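Local coordinates for protein iota-carrageenase (Alteromonas sp. ATCC 43554, PDB 1KTW) that hydrolyses the beta-1,4 linkages of iota-carrageenan, a sulfated galactan of red algal cell walls, with inversion of anomeric configuration, at residues G211-R216 / A248-P253; K244-V249 / A274-S279. All coordinates share one frame; numbering follows the deposited sequence.

How the interactions relate
From the N terminus, the chain leaves strand 202-210, turns at 214-215 and enters strand 216-218. It then passes through helix 222-227 and strand 231-243, turns again at 248-249 and returns beside its earlier course. Interaction 1 closes that loop at 211-216 and 248-253. The next loop, through strand 261-269, is closed by interaction 2 between 244-249 and 274-279. The two loops follow one another rather than nest, overlapping at A248 and V249, which take part in both contacts. Together they join strands 216-218, 250-252 and 275-277 side by side as neighbours in one parallel sheet, and both bring an arginine to the same DGS sulfate.

Interaction 1 (G211-R216 / A248-P253); sequences GGIALR and AVMFGP. With DGS (3,6-anhydro-2-O-sulfo-alpha-D-galactopyranose), chain D.
M250 gives up the largest area in this contact by laying its CB and CG against the end of I213. The closest carbons, I213 CD1 and M250 CB, are 3.7 Å apart. With CG anti to the backbone N (chi1 177°), the M250 chain bends at chi2, and its SD comes 4.2 Å from R216 CG. An unbranched, flexible thioether can lie along a branched aliphatic and still bring its sulfur to the stem of an arginine.

Backbone bonds set the parallel pairing. L215 N donates to A248 O at 3.0 Å, and M250 N to L215 O at 3.1 Å. A248 takes part through its carbonyl, with A214 CB 3.5 Å from the same oxygen; the A248 methyl points away from 211-216 and touches C242 and V266. On the face opposite M250 and R216, L215 and V249 turn into the apolar interior of the beta-helix.

I213 CD1 also sits over the centre of the R216 guanidinium, while R216 NH1 donates to DGS O8, 2.9 Å away at the guanidinium edge and in its plane. E218 salt-bridges the same NH1 and Y191 O takes NH2. An apolar face and a polar edge thus probably hold the arginine toward the sulfate.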
loop_
_atom_site.group_PDB
_atom_site.type_symbol
_atom_site.label_atom_id
_atom_site.label_comp_id
_atom_site.label_asym_id
_atom_site.label_seq_id
_atom_site.Cartn_x
_atom_site.Cartn_y
_atom_site.Cartn_z
ATOM N N GLY A 211 -3.587 5.799 9.605
ATOM C CA GLY A 211 -3.006 6.731 8.655
ATOM C C GLY A 211 -2.862 6.022 7.307
ATOM O O GLY A 211 -2.712 4.796 7.267
ATOM N N GLY A 212 -2.931 6.771 6.209
ATOM C CA GLY A 212 -2.782 6.174 4.880
ATOM C C GLY A 212 -3.821 5.113 4.517
ATOM O O GLY A 212 -4.990 5.249 4.879
ATOM N N ILE A 213 -3.386 4.054 3.821
ATOM C CA ILE A 213 -4.281 2.964 3.376
ATOM C C ILE A 213 -3.765 1.572 3.802
ATOM O O ILE A 213 -2.588 1.256 3.623
ATOM C CB ILE A 213 -4.446 3.000 1.816
ATOM C CG1 ILE A 213 -5.097 4.333 1.392
ATOM C CG2 ILE A 213 -5.290 1.826 1.335
ATOM C CD1 ILE A 213 -5.241 4.517 -0.124
ATOM N N ALA A 214 -4.640 0.740 4.370
ATOM C CA ALA A 214 -4.215 -0.591 4.807
ATOM C C ALA A 214 -3.927 -1.535 3.623
ATOM O O ALA A 214 -2.832 -2.101 3.550
ATOM C CB ALA A 214 -5.250 -1.198 5.740
ATOM N N LEU A 215 -4.894 -1.725 2.722
ATOM C CA LEU A 215 -4.692 -2.571 1.524
ATOM C C LEU A 215 -4.837 -1.698 0.273
ATOM O O LEU A 215 -5.953 -1.489 -0.250
ATOM C CB LEU A 215 -5.708 -3.730 1.480
ATOM C CG LEU A 215 -5.581 -4.736 0.312
ATOM C CD1 LEU A 215 -4.163 -5.318 0.232
ATOM C CD2 LEU A 215 -6.603 -5.873 0.523
ATOM N N ARG A 216 -3.701 -1.194 -0.201
ATOM C CA ARG A 216 -3.631 -0.286 -1.358
ATOM C C ARG A 216 -3.311 -1.038 -2.653
ATOM O O ARG A 216 -2.161 -1.337 -2.920
ATOM C CB ARG A 216 -2.556 0.796 -1.072
ATOM C CG ARG A 216 -2.326 1.867 -2.160
ATOM C CD ARG A 216 -1.053 2.716 -1.858
ATOM N NE ARG A 216 -1.223 3.642 -0.728
ATOM C CZ ARG A 216 -1.662 4.900 -0.834
ATOM N NH1 ARG A 216 -1.986 5.413 -2.020
ATOM N NH2 ARG A 216 -1.775 5.646 0.254
ATOM N N ALA A 248 -9.623 1.980 4.188
ATOM C CA ALA A 248 -9.141 0.651 4.565
ATOM C C ALA A 248 -8.753 -0.119 3.304
ATOM O O ALA A 248 -7.706 -0.771 3.271
ATOM C CB ALA A 248 -10.228 -0.120 5.331
ATOM N N VAL A 249 -9.606 -0.047 2.275
ATOM C CA VAL A 249 -9.379 -0.750 1.000
ATOM C C VAL A 249 -9.470 0.209 -0.197
ATOM O O VAL A 249 -10.452 0.967 -0.326
ATOM C CB VAL A 249 -10.432 -1.885 0.804
ATOM C CG1 VAL A 249 -10.270 -2.534 -0.582
ATOM C CG2 VAL A 249 -10.283 -2.932 1.907
ATOM N N MET A 250 -8.482 0.153 -1.089
ATOM C CA MET A 250 -8.459 1.042 -2.256
ATOM C C MET A 250 -8.028 0.386 -3.574
ATOM O O MET A 250 -7.060 -0.377 -3.607
ATOM C CB MET A 250 -7.536 2.241 -1.962
ATOM C CG MET A 250 -7.363 3.227 -3.111
ATOM S SD MET A 250 -5.896 2.892 -4.144
ATOM C CE MET A 250 -5.562 4.560 -4.742
ATOM N N PHE A 251 -8.757 0.701 -4.650
ATOM C CA PHE A 251 -8.455 0.195 -5.997
ATOM C C PHE A 251 -8.023 1.374 -6.887
ATOM O O PHE A 251 -8.737 2.378 -6.980
ATOM C CB PHE A 251 -9.701 -0.486 -6.619
ATOM C CG PHE A 251 -10.265 -1.631 -5.796
ATOM C CD1 PHE A 251 -11.226 -1.398 -4.800
ATOM C CD2 PHE A 251 -9.836 -2.940 -6.016
ATOM C CE1 PHE A 251 -11.749 -2.456 -4.040
ATOM C CE2 PHE A 251 -10.345 -4.007 -5.266
ATOM C CZ PHE A 251 -11.307 -3.766 -4.269
ATOM N N GLY A 252 -6.853 1.261 -7.518
ATOM C CA GLY A 252 -6.337 2.306 -8.401
ATOM C C GLY A 252 -5.437 1.649 -9.446
ATOM O O GLY A 252 -4.235 1.537 -9.243
ATOM N N PRO A 253 -5.983 1.246 -10.603
ATOM C CA PRO A 253 -5.197 0.579 -11.650
ATOM C C PRO A 253 -4.214 1.365 -12.511
ATOM O O PRO A 253 -3.354 0.764 -13.165
ATOM C CB PRO A 253 -6.275 -0.082 -12.496
ATOM C CG PRO A 253 -7.358 0.972 -12.480
ATOM C CD PRO A 253 -7.389 1.412 -11.022
HETATM C C1 DGS D . -2.426 11.244 -5.807
HETATM C C2 DGS D . -2.848 10.122 -4.848
HETATM C C3 DGS D . -2.303 8.778 -5.361
HETATM C C4 DGS D . -0.796 8.836 -5.455
HETATM C C5 DGS D . -0.658 9.760 -6.644
HETATM C C6 DGS D . -1.742 9.176 -7.573
HETATM O O2 DGS D . -2.507 10.506 -3.492
HETATM O O3 DGS D . -2.779 8.635 -6.719
HETATM O O4 DGS D . -0.304 7.538 -5.772
HETATM O O5 DGS D . -1.047 11.100 -6.217
HETATM O O7 DGS D . -2.488 10.175 -1.006
HETATM O O8 DGS D . -2.536 8.180 -2.489
HETATM O O9 DGS D . -4.423 9.497 -2.286
HETATM S S DGS D . -2.948 9.582 -2.268
#

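Interaction 2 (K244-V249 / A274-S279). With DGS (3,6-anhydro-2-O-sulfo-alpha-D-galactopyranose), chain D.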
loop_
_atom_site.group_PDB
_atom_site.type_symbol
_atom_site.label_atom_id
_atom_site.label_comp_id
_atom_site.label_asym_id
_atom_site.label_seq_id
_atom_site.Cartn_x
_atom_site.Cartn_y
_atom_site.Cartn_z
ATOM N N LYS A 244 -8.119 6.957 11.436
ATOM C CA LYS A 244 -7.456 8.253 11.161
ATOM C C LYS A 244 -6.647 8.264 9.850
ATOM O O LYS A 244 -5.519 8.789 9.803
ATOM C CB LYS A 244 -6.543 8.644 12.336
ATOM C CG LYS A 244 -7.285 8.840 13.663
ATOM C CD LYS A 244 -6.331 9.197 14.803
ATOM C CE LYS A 244 -7.062 9.176 16.144
ATOM N NZ LYS A 244 -6.182 9.606 17.267
ATOM N N GLY A 245 -7.228 7.704 8.784
ATOM C CA GLY A 245 -6.534 7.628 7.501
ATOM C C GLY A 245 -7.397 7.930 6.277
ATOM O O GLY A 245 -8.447 8.556 6.406
ATOM N N LEU A 246 -6.950 7.497 5.097
ATOM C CA LEU A 246 -7.673 7.728 3.844
ATOM C C LEU A 246 -8.790 6.695 3.614
ATOM O O LEU A 246 -9.953 7.065 3.353
ATOM C CB LEU A 246 -6.704 7.672 2.638
ATOM C CG LEU A 246 -5.626 8.747 2.410
ATOM C CD1 LEU A 246 -4.692 8.305 1.256
ATOM C CD2 LEU A 246 -6.294 10.089 2.079
ATOM N N ALA A 247 -8.426 5.412 3.705
ATOM C CA ALA A 247 -9.369 4.309 3.484
ATOM C C ALA A 247 -8.769 2.963 3.918
ATOM O O ALA A 247 -7.554 2.822 4.014
ATOM C CB ALA A 247 -9.735 4.246 1.995
ATOM N N ALA A 248 -9.623 1.980 4.188
ATOM C CA ALA A 248 -9.141 0.651 4.565
ATOM C C ALA A 248 -8.753 -0.119 3.304
ATOM O O ALA A 248 -7.706 -0.771 3.271
ATOM C CB ALA A 248 -10.228 -0.120 5.331
ATOM N N VAL A 249 -9.606 -0.047 2.275
ATOM C CA VAL A 249 -9.379 -0.750 1.000
ATOM C C VAL A 249 -9.470 0.209 -0.197
ATOM O O VAL A 249 -10.452 0.967 -0.326
ATOM C CB VAL A 249 -10.432 -1.885 0.804
ATOM C CG1 VAL A 249 -10.270 -2.534 -0.582
ATOM C CG2 VAL A 249 -10.283 -2.932 1.907
ATOM N N ALA A 274 -14.500 4.091 3.975
ATOM C CA ALA A 274 -13.984 2.748 4.247
ATOM C C ALA A 274 -13.402 2.112 2.981
ATOM O O ALA A 274 -12.364 1.449 3.037
ATOM C CB ALA A 274 -15.081 1.857 4.823
ATOM N N VAL A 275 -14.073 2.333 1.852
ATOM C CA VAL A 275 -13.658 1.791 0.547
ATOM C C VAL A 275 -13.517 2.944 -0.465
ATOM O O VAL A 275 -14.341 3.868 -0.478
ATOM C CB VAL A 275 -14.729 0.801 -0.006
ATOM C CG1 VAL A 275 -14.300 0.261 -1.396
ATOM C CG2 VAL A 275 -14.953 -0.335 0.984
ATOM N N ARG A 276 -12.475 2.892 -1.294
ATOM C CA ARG A 276 -12.228 3.907 -2.328
ATOM C C ARG A 276 -11.811 3.257 -3.661
ATOM O O ARG A 276 -10.987 2.338 -3.676
ATOM C CB ARG A 276 -11.121 4.880 -1.874
ATOM C CG ARG A 276 -10.559 5.791 -2.986
ATOM C CD ARG A 276 -9.501 6.795 -2.435
ATOM N NE ARG A 276 -8.617 7.308 -3.489
ATOM C CZ ARG A 276 -7.522 8.044 -3.280
ATOM N NH1 ARG A 276 -7.152 8.390 -2.042
ATOM N NH2 ARG A 276 -6.770 8.401 -4.313
ATOM N N SER A 277 -12.367 3.745 -4.770
ATOM C CA SER A 277 -12.043 3.229 -6.110
ATOM C C SER A 277 -11.769 4.402 -7.058
ATOM O O SER A 277 -12.615 5.284 -7.209
ATOM C CB SER A 277 -13.200 2.372 -6.672
ATOM O OG SER A 277 -13.447 1.211 -5.870
ATOM N N ASP A 278 -10.587 4.412 -7.681
ATOM C CA ASP A 278 -10.180 5.479 -8.607
ATOM C C ASP A 278 -10.307 5.005 -10.065
ATOM O O ASP A 278 -10.232 3.802 -10.362
ATOM C CB ASP A 278 -8.702 5.884 -8.395
ATOM C CG ASP A 278 -8.441 6.641 -7.083
ATOM O OD1 ASP A 278 -9.374 6.886 -6.301
ATOM O OD2 ASP A 278 -7.268 6.999 -6.838
ATOM N N SER A 279 -10.486 5.942 -10.982
ATOM C CA SER A 279 -10.556 5.574 -12.397
ATOM C C SER A 279 -9.152 5.177 -12.876
ATOM O O SER A 279 -8.151 5.522 -12.252
ATOM C CB SER A 279 -11.035 6.770 -13.235
ATOM O OG SER A 279 -10.836 6.559 -14.625
HETATM C C1 DGS D . -2.426 11.244 -5.807
HETATM C C2 DGS D . -2.848 10.122 -4.848
HETATM C C3 DGS D . -2.303 8.778 -5.361
HETATM C C4 DGS D . -0.796 8.836 -5.455
HETATM C C5 DGS D . -0.658 9.760 -6.644
HETATM C C6 DGS D . -1.742 9.176 -7.573
HETATM O O2 DGS D . -2.507 10.506 -3.492
HETATM O O3 DGS D . -2.779 8.635 -6.719
HETATM O O4 DGS D . -0.304 7.538 -5.772
HETATM O O5 DGS D . -1.047 11.100 -6.217
HETATM O O7 DGS D . -2.488 10.175 -1.006
HETATM O O8 DGS D . -2.536 8.180 -2.489
HETATM O O9 DGS D . -4.423 9.497 -2.286
HETATM S S DGS D . -2.948 9.582 -2.268
#
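A274 O takes two backbone N-H groups, from A248 and V249, where the chain turns its corner. V249 N, 3.2 Å from A274 O, comes nearly in line with the carbonyl, whereas A248 N, 3.0 Å from that oxygen, is tilted 35° from the carbonyl plane and makes a more bent bond. Beyond the corner the direction of donation reverses: R276 N gives a 3.0 Å bond to V249 O, which also receives a CA-H contact from V275. A247, just before the corner, points its methyl toward the partner segment, against A274 O and R276 CB; so small a group suits so close an approach.

This is the stacking of successive coils in a right-handed parallel beta-helix, the pectate lyase-like fold. V249 and V275, paired in register, stand one above the other on the inward face, where V249 also touches V266 and M217; beta-branched side chains suit both the strand and this buried apolar interior.

R276 goes the other way, to the carbohydrate. Its CG lies anti to the backbone N (chi1 167°), and the chain stays extended as far as NE, which carries the guanidinium out to the sulfate. D278 meets it side-on, its carboxylate at the guanidinium edge and in that plane: NE binds D278 OD1 at 2.9 Å, and NH2 makes a salt bridge with the syn lone pair of D278 OD2. The carboxylate thereby limits rotation of the guanidinium, leaving NH1 and NH2 directed at DGS O9, 3.0 Å from NH1, with NH2 making the longer and more bent bond. L246 CD1 lies 3.7 Å from DGS O7, an apolar neighbour beside the sulfate; the same DGS unit is also hydrogen-bonded to K367 and E218.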